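Local coordinates for glucose-resistance amylase regulator (Weissella paramesenteroides ATCC 33313, PDB 4RK6), which binds alpha-D-glucopyranose in its periplasmic-binding-protein-like domain and probably regulates transcription as a LacI-family DNA-binding protein, at residues L121-D134 with P189-G201. Sequence-based numbering, arbitrary orientation.
Sequences LIDMGHKNIALVGD and PFTAAIATADMVG. With GLC (alpha-D-glucopyranose), chain C.
Strands 129-132 and 192-195 run side by side and parallel, their axes 4.6 Å apart at closest approach and inclined by 25°. A130 and V132 of the first strand exchange backbone bonds with A192 and I194 of the second and with T196 just beyond its end; the I194 N to A130 O bond, at 2.7 Å, is the shortest.

The two faces of the sheet pack differently. On one, A130 CB stands 3.5 Å above the centre of the F190 ring, a CH-pi contact, and V132 CG1 meets V200 CG1 of helix 198-210 further along. On the other, I194 receives L121 CD1, from the helix before the first strand, on its CG1 at 3.7 Å; I129 CG2 lies against I194 CD1, and L131 CD1 against I194 CG2.

Polar side chains close both ends. T191 OG1 lies in the plane of the H126 ring and shares a hydrogen bond with H126 ND1 (2.7 Å); H126 NE2 hydrogen-bonds to L281 O. T196 OG1, set between its own backbone N and carbonyl carbon (chi1 64°), accepts D134 N at 3.0 Å and is also hydrogen-bonded to H170 ND1.

Such parallel beta-alpha topology is general to Rossmann-like folds; T196 and A197, lining the glucose pocket at the strand's C-terminal end, are consistent with the periplasmic-binding-protein domain of LacI regulators.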
loop_
_atom_site.group_PDB
_atom_site.type_symbol
_atom_site.label_atom_id
_atom_site.label_comp_id
_atom_site.label_asym_id
_atom_site.label_seq_id
_atom_site.Cartn_x
_atom_site.Cartn_y
_atom_site.Cartn_z
ATOM N N LEU A 121 12.115 22.301 12.832
ATOM C CA LEU A 121 12.996 21.588 13.747
ATOM C C LEU A 121 13.968 22.534 14.464
ATOM O O LEU A 121 14.207 22.377 15.652
ATOM C CB LEU A 121 13.774 20.492 13.025
ATOM C CG LEU A 121 12.929 19.255 12.654
ATOM C CD1 LEU A 121 13.737 18.268 11.833
ATOM C CD2 LEU A 121 12.361 18.577 13.875
ATOM N N ILE A 122 14.495 23.514 13.741
ATOM C CA ILE A 122 15.386 24.520 14.345
ATOM C C ILE A 122 14.618 25.398 15.349
ATOM O O ILE A 122 15.120 25.697 16.432
ATOM C CB ILE A 122 16.082 25.368 13.257
ATOM C CG1 ILE A 122 17.108 24.487 12.524
ATOM C CG2 ILE A 122 16.735 26.628 13.839
ATOM C CD1 ILE A 122 17.645 25.148 11.278
ATOM N N ASP A 123 13.402 25.793 15.005
ATOM C CA ASP A 123 12.514 26.512 15.945
ATOM C C ASP A 123 12.257 25.696 17.231
ATOM O O ASP A 123 12.094 26.258 18.309
ATOM C CB ASP A 123 11.174 26.853 15.285
ATOM C CG ASP A 123 11.249 28.037 14.325
ATOM O OD1 ASP A 123 12.303 28.687 14.233
ATOM O OD2 ASP A 123 10.237 28.307 13.647
HETATM N N MSE A 124 12.227 24.368 17.101
HETATM C CA MSE A 124 12.011 23.475 18.237
HETATM C C MSE A 124 13.304 23.154 18.960
HETATM O O MSE A 124 13.304 22.340 19.876
HETATM C CB MSE A 124 11.333 22.191 17.749
HETATM C CG MSE A 124 9.917 22.377 17.227
HETATM SE SE MSE A 124 8.648 22.988 18.601
HETATM C CE MSE A 124 8.260 21.196 19.338
ATOM N N GLY A 125 14.419 23.769 18.543
ATOM C CA GLY A 125 15.688 23.721 19.284
ATOM C C GLY A 125 16.707 22.704 18.815
ATOM O O GLY A 125 17.741 22.486 19.486
ATOM N N HIS A 126 16.431 22.062 17.679
ATOM C CA HIS A 126 17.342 21.089 17.097
ATOM C C HIS A 126 18.378 21.796 16.232
ATOM O O HIS A 126 18.068 22.786 15.570
ATOM C CB HIS A 126 16.575 20.062 16.274
ATOM C CG HIS A 126 15.615 19.270 17.097
ATOM N ND1 HIS A 126 15.963 18.077 17.690
ATOM C CD2 HIS A 126 14.344 19.528 17.482
ATOM C CE1 HIS A 126 14.950 17.641 18.419
ATOM N NE2 HIS A 126 13.945 18.489 18.285
ATOM N N LYS A 127 19.603 21.282 16.295
ATOM C CA LYS A 127 20.735 21.770 15.496
ATOM C C LYS A 127 21.412 20.655 14.715
ATOM O O LYS A 127 21.757 20.815 13.543
ATOM C CB LYS A 127 21.763 22.451 16.410
ATOM C CG LYS A 127 21.493 23.939 16.636
ATOM C CD LYS A 127 22.459 24.603 17.615
ATOM C CE LYS A 127 23.876 24.732 17.065
ATOM N NZ LYS A 127 24.775 23.624 17.499
ATOM N N ASN A 128 21.614 19.517 15.373
ATOM C CA ASN A 128 22.182 18.358 14.719
ATOM C C ASN A 128 21.084 17.468 14.157
ATOM O O ASN A 128 20.326 16.880 14.923
ATOM C CB ASN A 128 23.048 17.603 15.711
ATOM C CG ASN A 128 24.251 18.429 16.123
ATOM O OD1 ASN A 128 24.926 19.008 15.270
ATOM N ND2 ASN A 128 24.499 18.511 17.401
ATOM N N ILE A 129 20.991 17.415 12.831
ATOM C CA ILE A 129 19.817 16.835 12.142
ATOM C C ILE A 129 20.247 15.898 11.033
ATOM O O ILE A 129 21.159 16.204 10.271
ATOM C CB ILE A 129 18.876 17.926 11.581
ATOM C CG1 ILE A 129 18.454 18.888 12.686
ATOM C CG2 ILE A 129 17.629 17.309 10.954
ATOM C CD1 ILE A 129 17.575 20.036 12.260
ATOM N N ALA A 130 19.611 14.736 10.959
ATOM C CA ALA A 130 19.882 13.769 9.911
ATOM C C ALA A 130 18.758 13.745 8.858
ATOM O O ALA A 130 17.587 13.920 9.194
ATOM C CB ALA A 130 20.072 12.393 10.495
ATOM N N LEU A 131 19.143 13.534 7.599
ATOM C CA LEU A 131 18.221 13.151 6.543
ATOM C C LEU A 131 18.390 11.657 6.334
ATOM O O LEU A 131 19.493 11.174 6.056
ATOM C CB LEU A 131 18.511 13.927 5.242
ATOM C CG LEU A 131 17.554 13.643 4.078
ATOM C CD1 LEU A 131 16.192 14.254 4.340
ATOM C CD2 LEU A 131 18.102 14.210 2.775
ATOM N N VAL A 132 17.288 10.918 6.483
ATOM C CA VAL A 132 17.306 9.452 6.406
ATOM C C VAL A 132 16.317 8.984 5.355
ATOM O O VAL A 132 15.175 9.401 5.351
ATOM C CB VAL A 132 16.959 8.776 7.761
ATOM C CG1 VAL A 132 17.029 7.264 7.640
ATOM C CG2 VAL A 132 17.909 9.260 8.851
ATOM N N GLY A 133 16.772 8.132 4.447
ATOM C CA GLY A 133 15.948 7.631 3.377
ATOM C C GLY A 133 16.725 7.589 2.083
ATOM O O GLY A 133 17.838 7.056 2.034
ATOM N N ASP A 134 16.137 8.132 1.030
ATOM C CA ASP A 134 16.808 8.189 -0.263
ATOM C C ASP A 134 17.709 9.436 -0.311
ATOM O O ASP A 134 17.258 10.534 -0.609
ATOM C CB ASP A 134 15.783 8.127 -1.398
ATOM C CG ASP A 134 16.430 8.012 -2.766
ATOM O OD1 ASP A 134 17.660 8.108 -2.848
ATOM O OD2 ASP A 134 15.712 7.811 -3.755
ATOM N N PRO A 189 24.498 11.090 17.004
ATOM C CA PRO A 189 25.098 12.420 16.885
ATOM C C PRO A 189 24.112 13.489 16.455
ATOM O O PRO A 189 24.471 14.664 16.403
ATOM C CB PRO A 189 26.186 12.229 15.822
ATOM C CG PRO A 189 25.741 11.060 15.007
ATOM C CD PRO A 189 24.907 10.198 15.908
ATOM N N PHE A 190 22.874 13.081 16.179
ATOM C CA PHE A 190 21.792 13.985 15.853
ATOM C C PHE A 190 20.597 13.768 16.773
ATOM O O PHE A 190 20.369 12.665 17.282
ATOM C CB PHE A 190 21.363 13.811 14.392
ATOM C CG PHE A 190 21.217 12.373 13.959
ATOM C CD1 PHE A 190 20.010 11.703 14.116
ATOM C CD2 PHE A 190 22.283 11.689 13.378
ATOM C CE1 PHE A 190 19.883 10.388 13.717
ATOM C CE2 PHE A 190 22.155 10.377 12.963
ATOM C CZ PHE A 190 20.954 9.715 13.140
ATOM N N THR A 191 19.830 14.825 16.966
ATOM C CA THR A 191 18.663 14.801 17.860
ATOM C C THR A 191 17.338 14.652 17.118
ATOM O O THR A 191 16.303 14.388 17.748
ATOM C CB THR A 191 18.599 16.061 18.744
ATOM O OG1 THR A 191 18.472 17.245 17.920
ATOM C CG2 THR A 191 19.850 16.149 19.620
ATOM N N ALA A 192 17.379 14.870 15.805
ATOM C CA ALA A 192 16.202 14.788 14.936
ATOM C C ALA A 192 16.584 14.185 13.612
ATOM O O ALA A 192 17.713 14.337 13.126
ATOM C CB ALA A 192 15.590 16.154 14.718
ATOM N N ALA A 193 15.634 13.468 13.029
ATOM C CA ALA A 193 15.798 12.872 11.727
ATOM C C ALA A 193 14.617 13.261 10.840
ATOM O O ALA A 193 13.471 13.226 11.267
ATOM C CB ALA A 193 15.891 11.362 11.843
ATOM N N ILE A 194 14.925 13.677 9.624
ATOM C CA ILE A 194 13.928 13.950 8.607
ATOM C C ILE A 194 13.887 12.712 7.735
ATOM O O ILE A 194 14.876 12.343 7.097
ATOM C CB ILE A 194 14.288 15.181 7.764
ATOM C CG1 ILE A 194 14.361 16.417 8.664
ATOM C CG2 ILE A 194 13.257 15.372 6.672
ATOM C CD1 ILE A 194 14.866 17.678 8.008
ATOM N N ALA A 195 12.745 12.043 7.715
ATOM C CA ALA A 195 12.589 10.804 6.969
ATOM C C ALA A 195 12.017 11.082 5.591
ATOM O O ALA A 195 10.978 11.737 5.490
ATOM C CB ALA A 195 11.661 9.881 7.756
ATOM N N THR A 196 12.632 10.557 4.524
ATOM C CA THR A 196 12.211 10.928 3.165
ATOM C C THR A 196 10.900 10.268 2.730
ATOM O O THR A 196 10.344 10.619 1.688
ATOM C CB THR A 196 13.275 10.609 2.085
ATOM O OG1 THR A 196 13.492 9.191 2.009
ATOM C CG2 THR A 196 14.538 11.323 2.375
ATOM N N ALA A 197 10.425 9.303 3.514
ATOM C CA ALA A 197 9.099 8.717 3.306
ATOM C C ALA A 197 8.564 8.235 4.623
ATOM O O ALA A 197 9.322 8.019 5.572
ATOM C CB ALA A 197 9.151 7.586 2.300
ATOM N N ASP A 198 7.240 8.112 4.724
ATOM C CA ASP A 198 6.623 7.706 5.989
ATOM C C ASP A 198 7.191 6.392 6.585
ATOM O O ASP A 198 7.418 6.307 7.800
ATOM C CB ASP A 198 5.109 7.552 5.847
ATOM C CG ASP A 198 4.430 8.830 5.360
ATOM O OD1 ASP A 198 4.887 9.957 5.676
ATOM O OD2 ASP A 198 3.417 8.663 4.657
HETATM N N MSE A 199 7.423 5.394 5.733
HETATM C CA MSE A 199 7.890 4.067 6.194
HETATM C C MSE A 199 9.280 4.187 6.791
HETATM O O MSE A 199 9.606 3.466 7.709
HETATM C CB MSE A 199 7.858 3.031 5.066
HETATM C CG MSE A 199 6.495 2.387 4.972
HETATM SE SE MSE A 199 6.301 1.219 6.543
HETATM C CE MSE A 199 4.741 0.325 5.744
ATOM N N VAL A 200 10.091 5.130 6.305
ATOM C CA VAL A 200 11.404 5.364 6.901
ATOM C C VAL A 200 11.203 5.773 8.358
ATOM O O VAL A 200 11.905 5.298 9.256
ATOM C CB VAL A 200 12.200 6.436 6.131
ATOM C CG1 VAL A 200 13.515 6.762 6.833
ATOM C CG2 VAL A 200 12.422 6.011 4.694
ATOM N N GLY A 201 10.242 6.662 8.604
ATOM C CA GLY A 201 9.908 7.100 9.948
ATOM C C GLY A 201 9.434 5.957 10.839
ATOM O O GLY A 201 9.803 5.864 12.003
HETATM C C1 GLC C . 8.615 9.611 -4.738
HETATM C C2 GLC C . 7.901 10.956 -4.871
HETATM C C3 GLC C . 8.046 11.832 -3.643
HETATM C C4 GLC C . 7.760 11.006 -2.386
HETATM C C5 GLC C . 8.776 9.864 -2.335
HETATM C C6 GLC C . 8.557 8.965 -1.120
HETATM O O1 GLC C . 9.939 9.831 -5.038
HETATM O O2 GLC C . 8.415 11.692 -5.980
HETATM O O3 GLC C . 7.084 12.870 -3.798
HETATM O O4 GLC C . 7.816 11.824 -1.256
HETATM O O5 GLC C . 8.624 9.024 -3.449
HETATM O O6 GLC C . 7.298 8.369 -1.153
HETATM O O HOH W 1 20.437 19.104 17.987
#